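Local structure of putative sugar isomerase (Parabacteroides distasonis, 3LMZ) at residues A130-G135 with C161-H166; G135-T140 with D167-C172; D143-W148 with K179-R184. The protein is of unproven function but probably acts as a sugar isomerase built on a xylose isomerase-like TIM barrel. All blocks are in the same frame, centred on the assembly; numbering follows the deposited sequence.

Contact 1: residues A130-G135 with C161-H166; sequences AIHLHG and CLDVGH. With CIT (citric acid), chain B.
His132 and Asp163 meet at the carboxyl ends of two neighbouring parallel strands, and the histidine can be followed outward from its backbone. Its CB lies 4.3 Å from Cys161 CB. CG stands anti to the backbone N (chi1 -169°), and from there CD2 passes 3.9 Å from Cys161 SG, the sulfur lying oblique to the ring. ND1, on the other flank, donates to O6 of a bound citrate at 2.7 Å, and CE1 faces the same ligand. At the tip NE2 donates to Asp163 OD2 over 2.6 Å, reaching the anti lone pair, with ring and carboxylate only 21° from coplanar. Two bonds thus fix the rotation of the imidazole. OD2 also forms a salt bridge with Lys191, while Asp163 OD1 caps the following helix by accepting from His166 N at 2.9 Å. His134 NE2 and His166 NE2 also donate to the citrate, probably a crystallisation component occupying the pocket at the barrel mouth. On the side facing helix 144-151, Leu133 CD2 packs on Leu162 CD1 at 4.0 Å, both leucines touching Ala144. Strands 128-132 and 158-163 form a beta-alpha-beta unit with helix 144-151; strand 105-110 flanks the first and strand 185-193 the second.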
ATOM      1  N   ALA A 130     -17.835   3.902  22.436  1.00 13.92           N
ATOM      2  CA  ALA A 130     -18.043   4.139  21.015  1.00 13.75           C
ATOM      3  C   ALA A 130     -18.846   2.971  20.439  1.00 12.54           C
ATOM      4  O   ALA A 130     -18.343   1.870  20.392  1.00 14.78           O
ATOM      5  CB  ALA A 130     -16.698   4.259  20.277  1.00 14.24           C
ATOM      6  N   ILE A 131     -20.076   3.238  20.021  1.00 13.40           N
ATOM      7  CA  ILE A 131     -20.985   2.215  19.467  1.00 13.36           C
ATOM      8  C   ILE A 131     -20.600   1.956  17.987  1.00 13.36           C
ATOM      9  O   ILE A 131     -20.557   2.893  17.158  1.00 13.59           O
ATOM     10  CB  ILE A 131     -22.464   2.646  19.544  1.00 13.35           C
ATOM     11  CG1 ILE A 131     -22.899   2.816  21.000  1.00 13.22           C
ATOM     12  CG2 ILE A 131     -23.335   1.615  18.799  1.00 14.06           C
ATOM     13  CD1 ILE A 131     -24.143   3.585  21.217  1.00 13.47           C
ATOM     14  N   HIS A 132     -20.331   0.682  17.656  1.00 14.17           N
ATOM     15  CA  HIS A 132     -19.956   0.326  16.264  1.00 12.96           C
ATOM     16  C   HIS A 132     -21.190   0.181  15.378  1.00 14.57           C
ATOM     17  O   HIS A 132     -21.888  -0.815  15.466  1.00 17.39           O
ATOM     18  CB  HIS A 132     -19.089  -0.952  16.195  1.00 13.35           C
ATOM     19  CG  HIS A 132     -18.501  -1.166  14.840  1.00 13.66           C
ATOM     20  ND1 HIS A 132     -18.170  -2.398  14.329  1.00 18.46           N
ATOM     21  CD2 HIS A 132     -18.199  -0.272  13.862  1.00 15.09           C
ATOM     22  CE1 HIS A 132     -17.695  -2.258  13.101  1.00 17.44           C
ATOM     23  NE2 HIS A 132     -17.702  -0.978  12.781  1.00 16.19           N
ATOM     24  N   LEU A 133     -21.347   1.132  14.463  1.00 15.60           N
ATOM     25  CA  LEU A 133     -22.454   1.088  13.490  1.00 14.07           C
ATOM     26  C   LEU A 133     -22.137   0.039  12.443  1.00 16.07           C
ATOM     27  O   LEU A 133     -20.993  -0.232  12.154  1.00 15.27           O
ATOM     28  CB  LEU A 133     -22.722   2.470  12.919  1.00 13.82           C
ATOM     29  CG  LEU A 133     -21.650   3.058  11.995  1.00 16.05           C
ATOM     30  CD1 LEU A 133     -21.881   2.649  10.508  1.00 16.66           C
ATOM     31  CD2 LEU A 133     -21.478   4.611  12.084  1.00 17.38           C
ATOM     32  N   HIS A 134     -23.199  -0.543  11.862  1.00 14.39           N
ATOM     33  CA  HIS A 134     -23.109  -1.837  11.185  1.00 14.12           C
ATOM     34  C   HIS A 134     -23.647  -1.941   9.780  1.00 16.73           C
ATOM     35  O   HIS A 134     -23.483  -3.006   9.177  1.00 18.72           O
ATOM     36  CB  HIS A 134     -23.767  -2.907  12.039  1.00 16.97           C
ATOM     37  CG  HIS A 134     -22.911  -3.345  13.174  1.00 17.20           C
ATOM     38  ND1 HIS A 134     -23.417  -3.589  14.426  1.00 20.08           N
ATOM     39  CD2 HIS A 134     -21.580  -3.618  13.232  1.00 19.70           C
ATOM     40  CE1 HIS A 134     -22.420  -3.957  15.224  1.00 17.22           C
ATOM     41  NE2 HIS A 134     -21.301  -4.006  14.521  1.00 18.54           N
ATOM     42  N   GLY A 135     -24.201  -0.865   9.248  1.00 15.77           N
ATOM     43  CA  GLY A 135     -24.674  -0.838   7.869  1.00 15.69           C
ATOM     44  C   GLY A 135     -26.009  -1.501   7.652  1.00 16.27           C
ATOM     45  O   GLY A 135     -26.713  -1.899   8.589  1.00 16.11           O
ATOM     46  N   CYS A 161     -18.326   4.615  16.990  1.00 12.83           N
ATOM     47  CA  CYS A 161     -17.194   4.173  16.165  1.00 12.45           C
ATOM     48  C   CYS A 161     -17.729   4.353  14.747  1.00 14.29           C
ATOM     49  O   CYS A 161     -18.592   3.589  14.253  1.00 14.80           O
ATOM     50  CB  CYS A 161     -16.803   2.706  16.474  1.00 12.23           C
ATOM     51  SG  CYS A 161     -15.596   2.204  15.264  1.00 17.06           S
ATOM     52  N   LEU A 162     -17.275   5.457  14.148  1.00 14.31           N
ATOM     53  CA  LEU A 162     -17.747   5.825  12.811  1.00 14.04           C
ATOM     54  C   LEU A 162     -17.093   4.855  11.851  1.00 13.17           C
ATOM     55  O   LEU A 162     -15.904   4.942  11.558  1.00 14.33           O
ATOM     56  CB  LEU A 162     -17.417   7.262  12.409  1.00 17.78           C
ATOM     57  CG  LEU A 162     -17.717   7.635  10.966  1.00 16.56           C
ATOM     58  CD1 LEU A 162     -19.167   7.485  10.644  1.00 18.27           C
ATOM     59  CD2 LEU A 162     -17.197   9.025  10.723  1.00 18.78           C
ATOM     60  N   ASP A 163     -17.897   3.968  11.284  1.00 12.11           N
ATOM     61  CA  ASP A 163     -17.410   2.988  10.294  1.00 13.71           C
ATOM     62  C   ASP A 163     -17.768   3.584   8.931  1.00 13.98           C
ATOM     63  O   ASP A 163     -18.919   3.605   8.495  1.00 13.03           O
ATOM     64  CB  ASP A 163     -18.067   1.628  10.534  1.00 15.69           C
ATOM     65  CG  ASP A 163     -17.495   0.521   9.639  1.00 17.35           C
ATOM     66  OD1 ASP A 163     -17.403   0.786   8.408  1.00 15.28           O
ATOM     67  OD2 ASP A 163     -17.118  -0.541  10.247  1.00 16.20           O
ATOM     68  N   VAL A 164     -16.758   4.012   8.214  1.00 13.05           N
ATOM     69  CA  VAL A 164     -17.002   4.778   7.016  1.00 13.14           C
ATOM     70  C   VAL A 164     -17.607   3.883   5.925  1.00 13.29           C
ATOM     71  O   VAL A 164     -18.440   4.333   5.136  1.00 14.79           O
ATOM     72  CB  VAL A 164     -15.736   5.466   6.554  1.00 15.69           C
ATOM     73  CG1 VAL A 164     -15.217   6.393   7.682  1.00 17.81           C
ATOM     74  CG2 VAL A 164     -14.594   4.498   6.030  1.00 14.93           C
ATOM     75  N   GLY A 165     -17.211   2.600   5.919  1.00 13.31           N
ATOM     76  CA  GLY A 165     -17.681   1.679   4.909  1.00 14.32           C
ATOM     77  C   GLY A 165     -19.123   1.309   5.117  1.00 14.47           C
ATOM     78  O   GLY A 165     -19.956   1.341   4.189  1.00 14.46           O
ATOM     79  N   HIS A 166     -19.464   0.917   6.339  1.00 13.52           N
ATOM     80  CA  HIS A 166     -20.860   0.606   6.634  1.00 15.12           C
ATOM     81  C   HIS A 166     -21.789   1.818   6.496  1.00 13.08           C
ATOM     82  O   HIS A 166     -22.928   1.675   6.025  1.00 14.04           O
ATOM     83  CB  HIS A 166     -21.005  -0.015   8.014  1.00 14.49           C
ATOM     84  CG  HIS A 166     -20.444  -1.385   8.085  1.00 15.43           C
ATOM     85  ND1 HIS A 166     -20.570  -2.286   7.037  1.00 19.08           N
ATOM     86  CD2 HIS A 166     -19.774  -2.031   9.072  1.00 20.38           C
ATOM     87  CE1 HIS A 166     -19.998  -3.428   7.387  1.00 26.44           C
ATOM     88  NE2 HIS A 166     -19.497  -3.294   8.605  1.00 21.54           N
TER
HETATM   89  C1  CIT B   1     -18.047  -5.299  11.312  1.00 16.95           C
HETATM   90  O1  CIT B   1     -17.735  -5.008  10.123  1.00 19.91           O
HETATM   91  O2  CIT B   1     -19.059  -4.730  11.819  1.00 19.68           O
HETATM   92  C2  CIT B   1     -17.261  -6.343  12.095  1.00 16.19           C
HETATM   93  C3  CIT B   1     -17.135  -6.027  13.578  1.00 15.92           C
HETATM   94  O7  CIT B   1     -16.437  -4.800  13.883  1.00 16.79           O
HETATM   95  C4  CIT B   1     -16.317  -7.216  14.096  1.00 19.29           C
HETATM   96  C5  CIT B   1     -15.963  -7.119  15.539  1.00 20.73           C
HETATM   97  O3  CIT B   1     -14.842  -6.731  15.871  1.00 19.85           O
HETATM   98  O4  CIT B   1     -16.823  -7.406  16.409  1.00 26.43           O
HETATM   99  C6  CIT B   1     -18.477  -5.985  14.340  1.00 19.36           C
HETATM  100  O5  CIT B   1     -19.279  -6.964  14.201  1.00 19.98           O
HETATM  101  O6  CIT B   1     -18.758  -4.937  15.041  1.00 18.24           O

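Contact 2: residues G135-T140 with D167-C172; sequences GPDIKT and DLRNGC
Pro136 and Asn170 bring their backbones within 5.0 Å (CA to CA) where a type I beta turn from Gly135 to Ile138 meets the end of helix 164-169, which closes in a Schellman motif at Gly171. The proline ring lies against the last helical residue, Arg169: CG is 3.4 Å from Arg169 O, while CD lies over one face of the guanidinium, 3.6 Å from Arg169 NH1. Asn170 OD1 abuts Pro136 CA and CB, and ND2 of the same side chain bonds to Asp143 OD2. Asp137 OD2 forms a salt bridge with Arg169 NH2 at 2.7 Å, lying near the guanidinium plane, whereas the nitrogen stands above the plane of the carboxylate. A water closes the group, accepting from Asp137 N and Arg169 NH1 and donating to Asp137 OD2. An alanine in place of Arg169 would probably cost Asp137 OD2 its salt bridge, leaving the carboxylate a long, weak pairing with Lys198, and leave Pro136 CD without the guanidinium beside it. With NE and NH2 also donating to the carbonyls of Gly200 and Lys198, the guanidinium is fixed from several directions, and its charge is likely to be largely offset by the nearby carboxylate and carbonyl oxygens.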
ATOM      1  N   GLY A 135     -24.201  -0.865   9.248  1.00 15.77           N
ATOM      2  CA  GLY A 135     -24.674  -0.838   7.869  1.00 15.69           C
ATOM      3  C   GLY A 135     -26.009  -1.501   7.652  1.00 16.27           C
ATOM      4  O   GLY A 135     -26.713  -1.899   8.589  1.00 16.11           O
ATOM      5  N   PRO A 136     -26.396  -1.577   6.387  1.00 14.91           N
ATOM      6  CA  PRO A 136     -27.758  -1.893   6.036  1.00 18.04           C
ATOM      7  C   PRO A 136     -28.172  -3.331   6.266  1.00 18.16           C
ATOM      8  O   PRO A 136     -29.381  -3.560   6.238  1.00 23.74           O
ATOM      9  CB  PRO A 136     -27.830  -1.573   4.547  1.00 17.73           C
ATOM     10  CG  PRO A 136     -26.430  -1.783   4.054  1.00 17.48           C
ATOM     11  CD  PRO A 136     -25.567  -1.297   5.215  1.00 15.45           C
ATOM     12  N   ASP A 137     -27.259  -4.254   6.511  1.00 19.17           N
ATOM     13  CA  ASP A 137     -27.634  -5.681   6.778  1.00 24.27           C
ATOM     14  C   ASP A 137     -28.130  -5.932   8.230  1.00 27.29           C
ATOM     15  O   ASP A 137     -28.703  -7.004   8.520  1.00 27.47           O
ATOM     16  CB  ASP A 137     -26.446  -6.616   6.528  1.00 26.85           C
ATOM     17  CG  ASP A 137     -25.991  -6.641   5.069  1.00 30.73           C
ATOM     18  OD1 ASP A 137     -26.795  -6.981   4.186  1.00 39.79           O
ATOM     19  OD2 ASP A 137     -24.817  -6.329   4.828  1.00 33.75           O
ATOM     20  N   ILE A 138     -27.909  -4.961   9.136  1.00 25.17           N
ATOM     21  CA  ILE A 138     -28.140  -5.152  10.570  1.00 23.05           C
ATOM     22  C   ILE A 138     -29.171  -4.120  11.082  1.00 23.44           C
ATOM     23  O   ILE A 138     -29.120  -2.946  10.704  1.00 24.77           O
ATOM     24  CB  ILE A 138     -26.770  -5.019  11.318  1.00 22.78           C
ATOM     25  CG1 ILE A 138     -25.872  -6.220  10.976  1.00 28.40           C
ATOM     26  CG2 ILE A 138     -26.946  -4.914  12.784  1.00 23.67           C
ATOM     27  CD1 ILE A 138     -25.329  -6.202   9.626  1.00 43.34           C
ATOM     28  N   LYS A 139     -30.121  -4.545  11.915  1.00 25.78           N
ATOM     29  CA  LYS A 139     -31.238  -3.681  12.300  1.00 26.49           C
ATOM     30  C   LYS A 139     -30.873  -2.581  13.283  1.00 26.19           C
ATOM     31  O   LYS A 139     -31.452  -1.478  13.255  1.00 29.26           O
ATOM     32  CB  LYS A 139     -32.429  -4.500  12.872  1.00 29.90           C
ATOM     33  CG  LYS A 139     -33.297  -5.157  11.788  1.00 40.98           C
ATOM     34  N   THR A 140     -29.946  -2.893  14.179  1.00 21.69           N
ATOM     35  CA  THR A 140     -29.572  -1.990  15.234  1.00 24.22           C
ATOM     36  C   THR A 140     -28.294  -1.258  14.842  1.00 23.46           C
ATOM     37  O   THR A 140     -27.346  -1.863  14.380  1.00 22.34           O
ATOM     38  CB  THR A 140     -29.322  -2.756  16.514  1.00 26.33           C
ATOM     39  OG1 THR A 140     -30.486  -3.567  16.800  1.00 34.79           O
ATOM     40  CG2 THR A 140     -29.067  -1.786  17.668  1.00 25.56           C
ATOM     41  N   ASP A 167     -21.309   2.991   6.855  1.00 13.66           N
ATOM     42  CA  ASP A 167     -22.098   4.202   6.690  1.00 13.18           C
ATOM     43  C   ASP A 167     -22.420   4.425   5.199  1.00 14.04           C
ATOM     44  O   ASP A 167     -23.556   4.687   4.846  1.00 13.34           O
ATOM     45  CB  ASP A 167     -21.347   5.396   7.299  1.00 14.60           C
ATOM     46  CG  ASP A 167     -22.268   6.528   7.812  1.00 14.69           C
ATOM     47  OD1 ASP A 167     -23.293   6.264   8.476  1.00 12.15           O
ATOM     48  OD2 ASP A 167     -21.850   7.680   7.564  1.00 15.95           O
ATOM     49  N   LEU A 168     -21.396   4.321   4.339  1.00 12.76           N
ATOM     50  CA  LEU A 168     -21.597   4.564   2.931  1.00 13.84           C
ATOM     51  C   LEU A 168     -22.533   3.499   2.360  1.00 13.60           C
ATOM     52  O   LEU A 168     -23.388   3.789   1.523  1.00 14.78           O
ATOM     53  CB  LEU A 168     -20.308   4.663   2.142  1.00 14.83           C
ATOM     54  CG  LEU A 168     -20.392   5.207   0.688  1.00 13.81           C
ATOM     55  CD1 LEU A 168     -20.502   6.723   0.631  1.00 20.68           C
ATOM     56  CD2 LEU A 168     -19.181   4.775  -0.161  1.00 14.22           C
ATOM     57  N   ARG A 169     -22.395   2.246   2.808  1.00 13.22           N
ATOM     58  CA  ARG A 169     -23.275   1.160   2.332  1.00 13.93           C
ATOM     59  C   ARG A 169     -24.722   1.375   2.749  1.00 14.58           C
ATOM     60  O   ARG A 169     -25.630   0.863   2.049  1.00 14.74           O
ATOM     61  CB  ARG A 169     -22.806  -0.189   2.810  1.00 14.85           C
ATOM     62  CG  ARG A 169     -21.526  -0.627   2.106  1.00 13.83           C
ATOM     63  CD  ARG A 169     -21.009  -1.964   2.674  1.00 16.64           C
ATOM     64  NE  ARG A 169     -21.999  -3.013   2.508  1.00 16.16           N
ATOM     65  CZ  ARG A 169     -22.714  -3.569   3.498  1.00 20.21           C
ATOM     66  NH1 ARG A 169     -22.537  -3.225   4.748  1.00 24.43           N
ATOM     67  NH2 ARG A 169     -23.621  -4.516   3.204  1.00 18.04           N
ATOM     68  N   ASN A 170     -24.956   2.105   3.837  1.00 14.64           N
ATOM     69  CA  ASN A 170     -26.301   2.486   4.198  1.00 16.77           C
ATOM     70  C   ASN A 170     -26.822   3.686   3.381  1.00 14.74           C
ATOM     71  O   ASN A 170     -27.968   4.146   3.655  1.00 15.22           O
ATOM     72  CB  ASN A 170     -26.457   2.784   5.696  1.00 17.42           C
ATOM     73  CG  ASN A 170     -27.837   2.430   6.199  1.00 17.13           C
ATOM     74  OD1 ASN A 170     -28.321   1.314   5.976  1.00 21.96           O
ATOM     75  ND2 ASN A 170     -28.490   3.385   6.859  1.00 19.06           N
ATOM     76  N   GLY A 171     -26.066   4.176   2.399  1.00 16.20           N
ATOM     77  CA  GLY A 171     -26.462   5.360   1.644  1.00 16.72           C
ATOM     78  C   GLY A 171     -26.198   6.727   2.288  1.00 16.94           C
ATOM     79  O   GLY A 171     -26.756   7.759   1.856  1.00 19.78           O
ATOM     80  N   CYS A 172     -25.263   6.749   3.253  1.00 14.42           N
ATOM     81  CA  CYS A 172     -24.902   7.939   4.004  1.00 16.74           C
ATOM     82  C   CYS A 172     -23.554   8.397   3.539  1.00 17.69           C
ATOM     83  O   CYS A 172     -22.777   7.576   3.040  1.00 19.22           O
ATOM     84  CB  CYS A 172     -24.892   7.669   5.498  1.00 14.50           C
ATOM     85  SG  CYS A 172     -26.472   7.058   6.147  1.00 19.82           S
TER
HETATM   86  O   HOH W   1     -24.262  -4.298   6.915  1.00 20.75           O

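Contact 3: residues D143-W148 with K179-R184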
ATOM      1  N   ASP A 143     -26.445   3.074  10.949  1.00 13.35           N
ATOM      2  CA  ASP A 143     -25.648   4.193  10.460  1.00 14.39           C
ATOM      3  C   ASP A 143     -25.335   5.255  11.545  1.00 14.43           C
ATOM      4  O   ASP A 143     -25.802   5.176  12.693  1.00 13.82           O
ATOM      5  CB  ASP A 143     -26.282   4.814   9.199  1.00 15.21           C
ATOM      6  CG  ASP A 143     -27.617   5.548   9.477  1.00 14.09           C
ATOM      7  OD1 ASP A 143     -28.000   5.755  10.653  1.00 15.83           O
ATOM      8  OD2 ASP A 143     -28.307   5.885   8.459  1.00 18.09           O
ATOM      9  N   ALA A 144     -24.600   6.289  11.172  1.00 13.04           N
ATOM     10  CA  ALA A 144     -24.125   7.266  12.131  1.00 12.54           C
ATOM     11  C   ALA A 144     -25.324   8.046  12.695  1.00 13.80           C
ATOM     12  O   ALA A 144     -25.373   8.302  13.900  1.00 13.56           O
ATOM     13  CB  ALA A 144     -23.157   8.204  11.453  1.00 13.52           C
ATOM     14  N   THR A 145     -26.322   8.360  11.857  1.00 14.98           N
ATOM     15  CA  THR A 145     -27.496   9.103  12.324  1.00 13.92           C
ATOM     16  C   THR A 145     -28.240   8.344  13.381  1.00 13.67           C
ATOM     17  O   THR A 145     -28.695   8.921  14.372  1.00 14.54           O
ATOM     18  CB  THR A 145     -28.444   9.406  11.167  1.00 15.14           C
ATOM     19  OG1 THR A 145     -27.734  10.190  10.204  1.00 14.19           O
ATOM     20  CG2 THR A 145     -29.746  10.116  11.683  1.00 14.29           C
ATOM     21  N   ASP A 146     -28.340   7.025  13.212  1.00 13.45           N
ATOM     22  CA  ASP A 146     -29.044   6.223  14.215  1.00 15.07           C
ATOM     23  C   ASP A 146     -28.310   6.223  15.554  1.00 13.75           C
ATOM     24  O   ASP A 146     -28.950   6.304  16.597  1.00 13.90           O
ATOM     25  CB  ASP A 146     -29.207   4.787  13.763  1.00 15.09           C
ATOM     26  CG  ASP A 146     -30.088   3.998  14.703  1.00 19.20           C
ATOM     27  OD1 ASP A 146     -31.316   4.284  14.721  1.00 21.06           O
ATOM     28  OD2 ASP A 146     -29.585   3.131  15.448  1.00 18.07           O
ATOM     29  N   VAL A 147     -26.997   6.210  15.551  1.00 13.64           N
ATOM     30  CA  VAL A 147     -26.259   6.265  16.793  1.00 14.18           C
ATOM     31  C   VAL A 147     -26.409   7.616  17.406  1.00 14.76           C
ATOM     32  O   VAL A 147     -26.691   7.706  18.619  1.00 15.24           O
ATOM     33  CB  VAL A 147     -24.769   5.934  16.632  1.00 16.04           C
ATOM     34  CG1 VAL A 147     -24.041   6.084  17.986  1.00 14.29           C
ATOM     35  CG2 VAL A 147     -24.596   4.530  16.103  1.00 15.13           C
ATOM     36  N   TRP A 148     -26.363   8.662  16.588  1.00 14.54           N
ATOM     37  CA  TRP A 148     -26.567  10.014  17.048  1.00 15.68           C
ATOM     38  C   TRP A 148     -27.902  10.172  17.754  1.00 14.28           C
ATOM     39  O   TRP A 148     -27.963  10.682  18.867  1.00 15.06           O
ATOM     40  CB  TRP A 148     -26.454  11.006  15.905  1.00 15.47           C
ATOM     41  CG  TRP A 148     -26.618  12.462  16.289  1.00 15.72           C
ATOM     42  CD1 TRP A 148     -27.744  13.259  16.130  1.00 17.63           C
ATOM     43  CD2 TRP A 148     -25.635  13.283  16.922  1.00 14.95           C
ATOM     44  NE1 TRP A 148     -27.477  14.536  16.598  1.00 17.21           N
ATOM     45  CE2 TRP A 148     -26.196  14.578  17.086  1.00 19.64           C
ATOM     46  CE3 TRP A 148     -24.307  13.071  17.309  1.00 16.11           C
ATOM     47  CZ2 TRP A 148     -25.455  15.653  17.612  1.00 17.70           C
ATOM     48  CZ3 TRP A 148     -23.583  14.137  17.818  1.00 16.40           C
ATOM     49  CH2 TRP A 148     -24.151  15.397  17.980  1.00 19.21           C
ATOM     50  N   LYS A 179     -18.801  15.572   9.926  0.50 14.62           N
ATOM     51  CA  LYS A 179     -19.011  17.016  10.154  0.50 16.17           C
ATOM     52  C   LYS A 179     -20.146  17.231  11.170  0.50 16.80           C
ATOM     53  O   LYS A 179     -19.983  17.964  12.140  0.50 17.53           O
ATOM     54  CB  LYS A 179     -19.314  17.767   8.860  0.50 16.26           C
ATOM     55  CG  LYS A 179     -19.448  19.286   9.035  0.50 17.88           C
ATOM     56  CD  LYS A 179     -20.041  19.969   7.791  0.50 20.09           C
ATOM     57  CE  LYS A 179     -19.018  20.147   6.689  0.50 27.43           C
ATOM     58  NZ  LYS A 179     -19.629  20.686   5.428  0.50 30.81           N
ATOM     59  N   LYS A 180     -21.288  16.579  10.949  0.50 14.85           N
ATOM     60  CA  LYS A 180     -22.435  16.730  11.854  0.50 15.42           C
ATOM     61  C   LYS A 180     -22.138  16.264  13.264  0.50 15.33           C
ATOM     62  O   LYS A 180     -22.489  16.941  14.267  0.50 16.35           O
ATOM     63  CB  LYS A 180     -23.649  15.961  11.314  0.50 16.01           C
ATOM     64  CG  LYS A 180     -24.265  16.593  10.087  0.50 19.81           C
ATOM     65  CD  LYS A 180     -25.531  15.871   9.638  0.50 20.81           C
ATOM     66  CE  LYS A 180     -25.237  14.496   9.066  0.50 24.50           C
ATOM     67  NZ  LYS A 180     -26.427  13.880   8.415  0.50 29.91           N
ATOM     68  N   TYR A 181     -21.517  15.097  13.345  1.00 13.65           N
ATOM     69  CA  TYR A 181     -21.552  14.272  14.576  1.00 13.37           C
ATOM     70  C   TYR A 181     -20.241  14.204  15.328  1.00 14.50           C
ATOM     71  O   TYR A 181     -20.133  13.458  16.282  1.00 13.77           O
ATOM     72  CB  TYR A 181     -22.039  12.855  14.254  1.00 13.64           C
ATOM     73  CG  TYR A 181     -23.363  12.788  13.506  1.00 13.12           C
ATOM     74  CD1 TYR A 181     -24.412  13.645  13.849  1.00 14.41           C
ATOM     75  CD2 TYR A 181     -23.610  11.841  12.525  1.00 15.10           C
ATOM     76  CE1 TYR A 181     -25.664  13.594  13.188  1.00 14.22           C
ATOM     77  CE2 TYR A 181     -24.840  11.805  11.843  1.00 15.89           C
ATOM     78  CZ  TYR A 181     -25.870  12.664  12.205  1.00 16.01           C
ATOM     79  OH  TYR A 181     -27.094  12.620  11.569  1.00 17.55           O
ATOM     80  N   HIS A 182     -19.228  14.922  14.858  1.00 13.78           N
ATOM     81  CA  HIS A 182     -17.875  14.848  15.451  1.00 12.44           C
ATOM     82  C   HIS A 182     -17.766  14.912  16.953  1.00 13.79           C
ATOM     83  O   HIS A 182     -16.904  14.231  17.525  1.00 14.33           O
ATOM     84  CB  HIS A 182     -16.902  15.872  14.804  1.00 15.37           C
ATOM     85  CG  HIS A 182     -17.169  17.285  15.168  1.00 13.64           C
ATOM     86  ND1 HIS A 182     -18.084  18.074  14.507  1.00 22.62           N
ATOM     87  CD2 HIS A 182     -16.657  18.042  16.168  1.00 15.78           C
ATOM     88  CE1 HIS A 182     -18.138  19.256  15.098  1.00 22.21           C
ATOM     89  NE2 HIS A 182     -17.282  19.258  16.107  1.00 22.47           N
ATOM     90  N   THR A 183     -18.669  15.647  17.606  1.00 15.61           N
ATOM     91  CA  THR A 183     -18.607  15.736  19.064  1.00 14.84           C
ATOM     92  C   THR A 183     -18.844  14.384  19.773  1.00 15.55           C
ATOM     93  O   THR A 183     -18.473  14.200  20.959  1.00 16.08           O
ATOM     94  CB  THR A 183     -19.603  16.782  19.594  1.00 12.70           C
ATOM     95  OG1 THR A 183     -20.932  16.476  19.128  1.00 14.95           O
ATOM     96  CG2 THR A 183     -19.203  18.200  19.080  1.00 16.36           C
ATOM     97  N   ARG A 184     -19.447  13.439  19.059  1.00 12.52           N
ATOM     98  CA  ARG A 184     -19.626  12.077  19.562  1.00 14.05           C
ATOM     99  C   ARG A 184     -18.962  11.007  18.678  1.00 14.08           C
ATOM    100  O   ARG A 184     -19.435   9.907  18.666  1.00 15.34           O
ATOM    101  CB  ARG A 184     -21.120  11.785  19.719  1.00 15.15           C
ATOM    102  CG  ARG A 184     -21.734  12.619  20.833  1.00 15.98           C
ATOM    103  CD  ARG A 184     -23.203  12.351  20.958  1.00 13.78           C
ATOM    104  NE  ARG A 184     -23.858  13.133  22.003  1.00 14.23           N
ATOM    105  CZ  ARG A 184     -23.935  12.806  23.299  1.00 14.03           C
ATOM    106  NH1 ARG A 184     -23.380  11.716  23.779  1.00 13.26           N
ATOM    107  NH2 ARG A 184     -24.603  13.598  24.150  1.00 14.75           N
TER
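Trp148 and Tyr181 stack between two of the outer helices of the TIM barrel, helix 144-151 and helix 174-181, where these cover the strands from outside. The aromatic contact dominates. The five-membered ring of Trp148 and the phenol ring form an offset stack, with centroids 4.4 Å apart and planes inclined by 26°. Tyr181 CD1 lies over one indole face, displaced toward the rim, and comes within 3.3 Å of Trp148 CD2. The tryptophan adds a CH-pi contact from its own root, since CB sits over the phenol face, 4.0 Å from the ring centroid. CG of Trp148 is anti to the backbone N (chi1 -179°), and the indole attached to it lies against Tyr181. The opposite face of the phenol ring is met by CB of Lys180, so the ring is held between two side chains.

Apolar packing continues beyond the stack. Ala144 CB touches Tyr181 CD2 at 3.8 Å, and the same methyl group reaches Met160 and Leu162 of strand 158-163, joining the helix pair to the barrel wall. At the far end of the indole, the extended Arg184 chain crosses at about a right angle, its CD 3.6 Å from Trp148 CZ3. The arginine's charged end is directed elsewhere, donating to the carbonyls of Ile158, Asp155 and Leu154 and so tying this segment to the stretch leading into strand 158-163.

Polar contacts are fewer. Asp143 N-caps helix 144-151, its OD1 accepting from Asp146 N at 2.9 Å. Thr183 OG1 lies in the plane of the indole at its edge, near CH2. One hydrogen bond joins the two segments, at the tip of the phenol: Tyr181 OH and Thr145 OG1 are 2.9 Å apart.

Overall arrangement
Contact 1 is buried, its centre about 8 Å from that of the chain; contacts 2 and 3 are partly buried, their centres about 16 and 15 Å out. All three involve the beta-alpha-beta unit of strand 128-132, helix 144-151 and strand 158-163, or the loop inside it. Contact 1 joins its strands, contact 3 packs its helix against helix 174-181, and contact 2 ties the loop between strand 128-132 and helix 144-151 to helix 164-169. Chemistry follows place: imidazoles and a carboxylate at the ligand pocket, a hydrated salt bridge at the loop, aromatic stacking on the outer layer. Asp167 OD1, probably bonded to Ala144 N, links contacts 2 and 3.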